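Local atomic coordinates of serine-rich secreted cell wall anchored (LPXTG-motif ) protein (Lactobacillus reuteri ATCC 53608, PDB entry 5NXK), a protein that probably acts as a cell-wall-anchored adhesin, its beta-solenoid binding region helping this gut bacterium attach to host surfaces. Residues V105-G109 / G110-W114; I169-A172 / E173-V177; L190-A193 / V194-S198. One frame throughout, in Å; residues are numbered along the deposited sequence.

Contact 1 (V105-G109 / G110-W114); sequences VTAYG and GTLVW
An apolar contact round a buried corner of the beta-solenoid joins Ala-107, near the end of strand 105-109, to Leu-112, on the way into strand 113-115. Between them the chain turns through Gly-109 and Gly-110, and no hydrogen bond links the two sides; across the bend they meet by apolar and backbone packing. The CB atoms of Ala-107 and Leu-112 both project into the inside of the bend. One branch of the leucine, CD2, comes up against the alanine methyl, with CD2 of Leu-112 3.8 Å from CB of Ala-107. The other branch, CD1, packs directly on the backbone of Gly-109, whose extended main chain presents its O at 3.5 Å and its C at 3.7 Å from Leu-112 CD1. This fork depends on the first torsion of Leu-112, which sets CG opposite the carbonyl carbon and beside the backbone N (chi1 -66°); CG itself is 4.1 Å from Gly-109 N.

Polar groups of the corner are held by neighbouring parts of the chain: Gly-110 O receives a hydrogen bond from Ser-134 OG, and Thr-111 O one from Asn-83 ND2, while Thr-111 OG1 is bonded to Phe-150 N and Thr-161 O. Both Ala-107 and Leu-112 also touch Leu-132 of strand 129-134, the parallel neighbour of strand 105-109, whose other neighbour is strand 79-83; strand 113-115 runs beside strand 90-92 in another sheet.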
# COMPACT_ATOMS: atom_id res chain seq x y z
N VAL A 105 -12.24 -4.04 1.29
CA VAL A 105 -12.03 -2.95 2.22
C VAL A 105 -12.20 -1.61 1.50
O VAL A 105 -11.85 -1.47 0.33
CB VAL A 105 -10.62 -3.04 2.85
CG1 VAL A 105 -10.16 -1.69 3.40
CG2 VAL A 105 -10.60 -4.13 3.92
N THR A 106 -12.78 -0.64 2.21
CA THR A 106 -12.77 0.74 1.78
C THR A 106 -11.94 1.53 2.78
O THR A 106 -12.16 1.40 3.97
CB THR A 106 -14.22 1.30 1.68
OG1 THR A 106 -14.97 0.49 0.77
CG2 THR A 106 -14.23 2.73 1.19
N ALA A 107 -10.99 2.34 2.33
CA ALA A 107 -10.11 3.02 3.28
C ALA A 107 -9.97 4.51 3.00
O ALA A 107 -9.94 4.94 1.83
CB ALA A 107 -8.72 2.37 3.30
N TYR A 108 -9.83 5.28 4.07
CA TYR A 108 -9.59 6.70 3.96
C TYR A 108 -8.43 7.08 4.85
O TYR A 108 -8.38 6.69 6.01
CB TYR A 108 -10.85 7.50 4.35
CG TYR A 108 -12.05 7.19 3.48
CD1 TYR A 108 -12.88 6.11 3.76
CD2 TYR A 108 -12.35 7.98 2.37
CE1 TYR A 108 -13.97 5.82 2.97
CE2 TYR A 108 -13.44 7.69 1.57
CZ TYR A 108 -14.24 6.61 1.87
OH TYR A 108 -15.32 6.31 1.08
N GLY A 109 -7.50 7.88 4.33
CA GLY A 109 -6.36 8.32 5.12
C GLY A 109 -5.49 9.21 4.26
O GLY A 109 -5.78 9.40 3.09
N GLY A 110 -4.44 9.77 4.85
CA GLY A 110 -3.45 10.49 4.06
C GLY A 110 -2.49 9.46 3.53
O GLY A 110 -2.45 9.16 2.33
N THR A 111 -1.67 8.94 4.43
CA THR A 111 -0.93 7.70 4.18
C THR A 111 -1.73 6.56 4.80
O THR A 111 -1.99 6.60 5.99
CB THR A 111 0.47 7.77 4.75
OG1 THR A 111 1.17 8.85 4.11
CG2 THR A 111 1.23 6.44 4.55
N LEU A 112 -2.13 5.57 4.01
CA LEU A 112 -3.06 4.54 4.50
C LEU A 112 -2.37 3.32 5.11
O LEU A 112 -2.92 2.66 6.00
CB LEU A 112 -4.01 4.06 3.40
CG LEU A 112 -5.06 5.01 2.79
CD1 LEU A 112 -4.46 6.28 2.22
CD2 LEU A 112 -5.81 4.26 1.71
N VAL A 113 -1.18 3.01 4.60
CA VAL A 113 -0.38 1.88 5.12
C VAL A 113 1.07 2.29 5.07
O VAL A 113 1.52 2.88 4.08
CB VAL A 113 -0.57 0.58 4.30
CG1 VAL A 113 0.29 -0.56 4.90
CG2 VAL A 113 -2.03 0.17 4.26
N TRP A 114 1.82 2.00 6.13
CA TRP A 114 3.22 2.41 6.17
C TRP A 114 4.05 1.22 6.67
O TRP A 114 3.52 0.35 7.34
CB TRP A 114 3.39 3.64 7.07
CG TRP A 114 4.76 4.24 7.13
CD1 TRP A 114 5.25 5.28 6.37
CD2 TRP A 114 5.82 3.86 8.01
NE1 TRP A 114 6.56 5.55 6.72
CE2 TRP A 114 6.93 4.70 7.73
CE3 TRP A 114 5.95 2.89 9.01
CZ2 TRP A 114 8.14 4.58 8.41
CZ3 TRP A 114 7.16 2.79 9.69
CH2 TRP A 114 8.23 3.63 9.38

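Contact 2 (I169-A172 / E173-V177); sequences INIA and ENANV
Ile-171 packs on Ala-175 and Val-177, and Ala-172 is bonded to Ala-175, across a tight type II beta turn, Ala-172 to Ala-175, where the chain leaves one parallel sheet of the solenoid for the next. The polar part of the contact is one backbone hydrogen bond, Ala-175 N to Ala-172 O, 3.0 Å long with an N-H...O angle of 155°. The donor stands above the carbonyl plane, 43° out of it and not on a lone pair. The same turn geometry brings Ala-175 CB to 3.2 Å from Ala-172 O. Asn-174 takes the left-handed backbone conformation expected at the third position of such a turn, and its side chain, like that of Glu-173, is exposed.

Apolar contacts fill the inner side of the bend. CG2 of Ile-171 sits between two partners, 3.7 Å from CG2 of Val-177 and 3.9 Å from CB of Ala-175. The other branch, CG1, also reaches the valine, lying 3.9 Å from Val-177 CG2, so that this single methyl bears on both arms of the isoleucine. With CG1 of Ile-171 beside its own backbone N, CG2 takes the position opposite that N (chi1 of -73° for CG1) and is turned to the returning chain. The Ile-171 and Val-177 side chains run obliquely past one another. A more distant apolar contact lies at the turn itself, where the methyls of Ala-172 and Ala-175 are 4.4 Å apart, CB to CB.

Strand 168-171 is flanked by strands 122-127 and 200-205, and strand 176-181 by 129-134 and 210-214; Leu-126 touches Val-177, Val-127 touches Ala-172, and Ala-209 lies against Ile-171.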
# COMPACT_ATOMS: atom_id res chain seq x y z
N ILE A 169 3.20 -5.02 -3.19
CA ILE A 169 1.76 -4.78 -3.18
C ILE A 169 1.17 -5.67 -4.27
O ILE A 169 1.51 -5.55 -5.45
CB ILE A 169 1.42 -3.31 -3.42
CG1 ILE A 169 2.00 -2.43 -2.31
CG2 ILE A 169 -0.09 -3.10 -3.49
CD1 ILE A 169 1.80 -0.96 -2.58
N ASN A 170 0.31 -6.60 -3.86
CA ASN A 170 -0.23 -7.57 -4.80
C ASN A 170 -1.72 -7.35 -4.95
O ASN A 170 -2.46 -7.46 -3.98
CB ASN A 170 0.02 -9.01 -4.32
CG ASN A 170 1.49 -9.32 -4.11
OD1 ASN A 170 2.31 -9.10 -4.99
ND2 ASN A 170 1.82 -9.82 -2.91
N ILE A 171 -2.18 -7.09 -6.16
CA ILE A 171 -3.61 -7.04 -6.45
C ILE A 171 -4.00 -8.46 -6.82
O ILE A 171 -3.53 -9.01 -7.81
CB ILE A 171 -3.98 -6.05 -7.57
CG1 ILE A 171 -3.87 -4.59 -7.10
CG2 ILE A 171 -5.41 -6.25 -8.02
CD1 ILE A 171 -2.49 -4.13 -6.71
N ALA A 172 -4.85 -9.07 -6.00
CA ALA A 172 -5.14 -10.49 -6.16
C ALA A 172 -5.85 -10.77 -7.47
O ALA A 172 -6.50 -9.89 -8.02
CB ALA A 172 -5.98 -10.98 -5.00
N GLU A 173 -5.73 -12.00 -7.96
CA GLU A 173 -6.52 -12.41 -9.10
C GLU A 173 -8.00 -12.14 -8.85
O GLU A 173 -8.48 -12.27 -7.72
CB GLU A 173 -6.28 -13.88 -9.46
CG GLU A 173 -6.67 -14.90 -8.44
CD GLU A 173 -6.61 -16.31 -9.03
OE1 GLU A 173 -6.64 -16.43 -10.27
OE2 GLU A 173 -6.50 -17.28 -8.25
N ASN A 174 -8.69 -11.68 -9.89
CA ASN A 174 -10.11 -11.33 -9.88
C ASN A 174 -10.46 -10.11 -9.04
O ASN A 174 -11.62 -9.74 -8.96
CB ASN A 174 -10.94 -12.52 -9.39
CG ASN A 174 -10.73 -13.74 -10.24
OD1 ASN A 174 -10.71 -13.65 -11.46
ND2 ASN A 174 -10.50 -14.88 -9.60
N ALA A 175 -9.47 -9.46 -8.45
CA ALA A 175 -9.78 -8.28 -7.65
C ALA A 175 -10.13 -7.08 -8.52
O ALA A 175 -9.73 -7.00 -9.68
CB ALA A 175 -8.62 -7.94 -6.73
N ASN A 176 -10.86 -6.14 -7.92
CA ASN A 176 -11.14 -4.84 -8.51
C ASN A 176 -10.70 -3.77 -7.51
O ASN A 176 -11.39 -3.48 -6.53
CB ASN A 176 -12.61 -4.69 -8.89
CG ASN A 176 -13.04 -5.68 -9.96
OD1 ASN A 176 -13.83 -6.59 -9.71
ND2 ASN A 176 -12.50 -5.52 -11.16
N VAL A 177 -9.50 -3.27 -7.74
CA VAL A 177 -8.89 -2.34 -6.82
C VAL A 177 -8.85 -0.97 -7.44
O VAL A 177 -8.43 -0.81 -8.59
CB VAL A 177 -7.46 -2.79 -6.44
CG1 VAL A 177 -6.78 -1.75 -5.56
CG2 VAL A 177 -7.52 -4.15 -5.74

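Contact 3 (L190-A193 / V194-S198); sequences LLTA and VPSTS
Ala-193 and Ser-196 close a type I beta turn at the solenoid surface through a hydrogen bond from Ser-196 N to Ala-193 O. It is 2.9 Å long and fairly straight, with an N-H...O angle of 163°, and the donor stands above the carbonyl plane. Val-194 and Pro-195 occupy the two corner positions. The proline has no N-H to offer, and its ring instead lies close to the preceding peptide: Pro-195 CD is 3.5 Å from Ala-193 C and 4.1 Å from the methyl CB of Ala-193.

On the inner side of the turn, Ser-196 faces Thr-192. Their CB atoms are 3.8 Å apart, and Ser-196 OG also lies 3.8 Å from Thr-192 CB, with CG2 of the threonine slightly farther. Ser-196 CB rests 3.2 Å from Ala-193 O, the acceptor of the turn bond. The serine OG extends opposite its backbone N (chi1 169°), a torsion that sets it near Thr-192.

A second shell fixes both hydroxyls. Thr-192 OG1 is hydrogen-bonded to Gly-228 N on the next coil, and Ser-196 OG to Gly-199 N just beyond the turn. The incoming chain is also tied to other coils: the backbone of Thr-192 pairs with Asp-226 and that of Ala-193 with Thr-117. Thr-192 also touches Ser-166, Asn-167 and Ser-201.

The loop carries the chain from strand 186-191 to strand 200-205 of a different parallel sheet. This is the coil-to-coil connection of a parallel beta-helix, consistent with the pectate lyase-like family of the adhesive domain and with the beta-solenoid fold of this adhesin.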
# COMPACT_ATOMS: atom_id res chain seq x y z
N LEU A 190 7.17 1.97 -3.02
CA LEU A 190 7.80 0.77 -2.48
C LEU A 190 9.30 1.02 -2.51
O LEU A 190 9.90 1.16 -3.57
CB LEU A 190 7.44 -0.48 -3.28
CG LEU A 190 5.96 -0.88 -3.37
CD1 LEU A 190 5.23 -0.13 -4.49
CD2 LEU A 190 5.80 -2.39 -3.52
N LEU A 191 9.89 1.08 -1.32
CA LEU A 191 11.29 1.43 -1.15
C LEU A 191 11.97 0.42 -0.22
O LEU A 191 11.38 -0.01 0.77
CB LEU A 191 11.42 2.85 -0.58
CG LEU A 191 12.80 3.47 -0.31
CD1 LEU A 191 12.78 4.99 -0.58
CD2 LEU A 191 13.29 3.17 1.12
N THR A 192 13.20 0.02 -0.54
CA THR A 192 13.99 -0.71 0.44
C THR A 192 15.23 0.11 0.76
O THR A 192 15.75 0.83 -0.08
CB THR A 192 14.42 -2.11 -0.06
OG1 THR A 192 15.40 -1.97 -1.11
CG2 THR A 192 13.21 -2.87 -0.62
N ALA A 193 15.74 -0.06 1.97
CA ALA A 193 16.92 0.67 2.41
C ALA A 193 17.98 -0.37 2.69
O ALA A 193 17.69 -1.56 2.71
CB ALA A 193 16.61 1.49 3.65
N VAL A 194 19.21 0.07 2.90
CA VAL A 194 20.36 -0.82 3.01
C VAL A 194 20.16 -2.01 3.93
O VAL A 194 20.49 -3.13 3.55
CB VAL A 194 21.61 -0.03 3.45
CG1 VAL A 194 22.75 -0.97 3.82
CG2 VAL A 194 22.02 0.94 2.35
N PRO A 195 19.56 -1.82 5.13
CA PRO A 195 19.53 -3.07 5.90
C PRO A 195 18.33 -4.00 5.61
O PRO A 195 18.17 -4.98 6.33
CB PRO A 195 19.43 -2.56 7.36
CG PRO A 195 19.81 -1.11 7.30
CD PRO A 195 19.30 -0.64 5.96
N SER A 196 17.59 -3.75 4.54
CA SER A 196 16.48 -4.63 4.12
C SER A 196 16.93 -6.09 3.97
O SER A 196 18.02 -6.35 3.47
CB SER A 196 15.88 -4.14 2.80
OG SER A 196 14.99 -5.09 2.23
N THR A 197 16.09 -7.03 4.36
CA THR A 197 16.47 -8.42 4.19
C THR A 197 16.39 -8.84 2.72
O THR A 197 17.06 -9.79 2.34
CB THR A 197 15.57 -9.38 4.98
OG1 THR A 197 14.23 -9.26 4.49
CG2 THR A 197 15.61 -9.09 6.49
N SER A 198 15.61 -8.15 1.89
CA SER A 198 15.45 -8.61 0.50
C SER A 198 15.86 -7.62 -0.58
O SER A 198 16.35 -8.04 -1.63
CB SER A 198 13.99 -9.03 0.24
OG SER A 198 13.13 -7.90 0.18

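How the contacts relate
All three contacts lie where a strand of the solenoid gives way to the next part of the coil, but at different depths. Contact 1 is buried, contact 2 partly buried, and contact 3 belongs to the surface. Contacts 1 and 2 share the parallel sheet that holds strands 105-109 and 176-181, yet do not touch, their nearest atoms being about 7 Å apart. Contacts 2 and 3 do meet, Ile-169 N lying 3.7 Å from Leu-190 CD2. Chemistry follows place: contact 1 relies on apolar packing without a bond across it, contact 2 joins a turn bond to aliphatic packing, and contact 3 combines a turn bond with hydroxyl-bearing side chains.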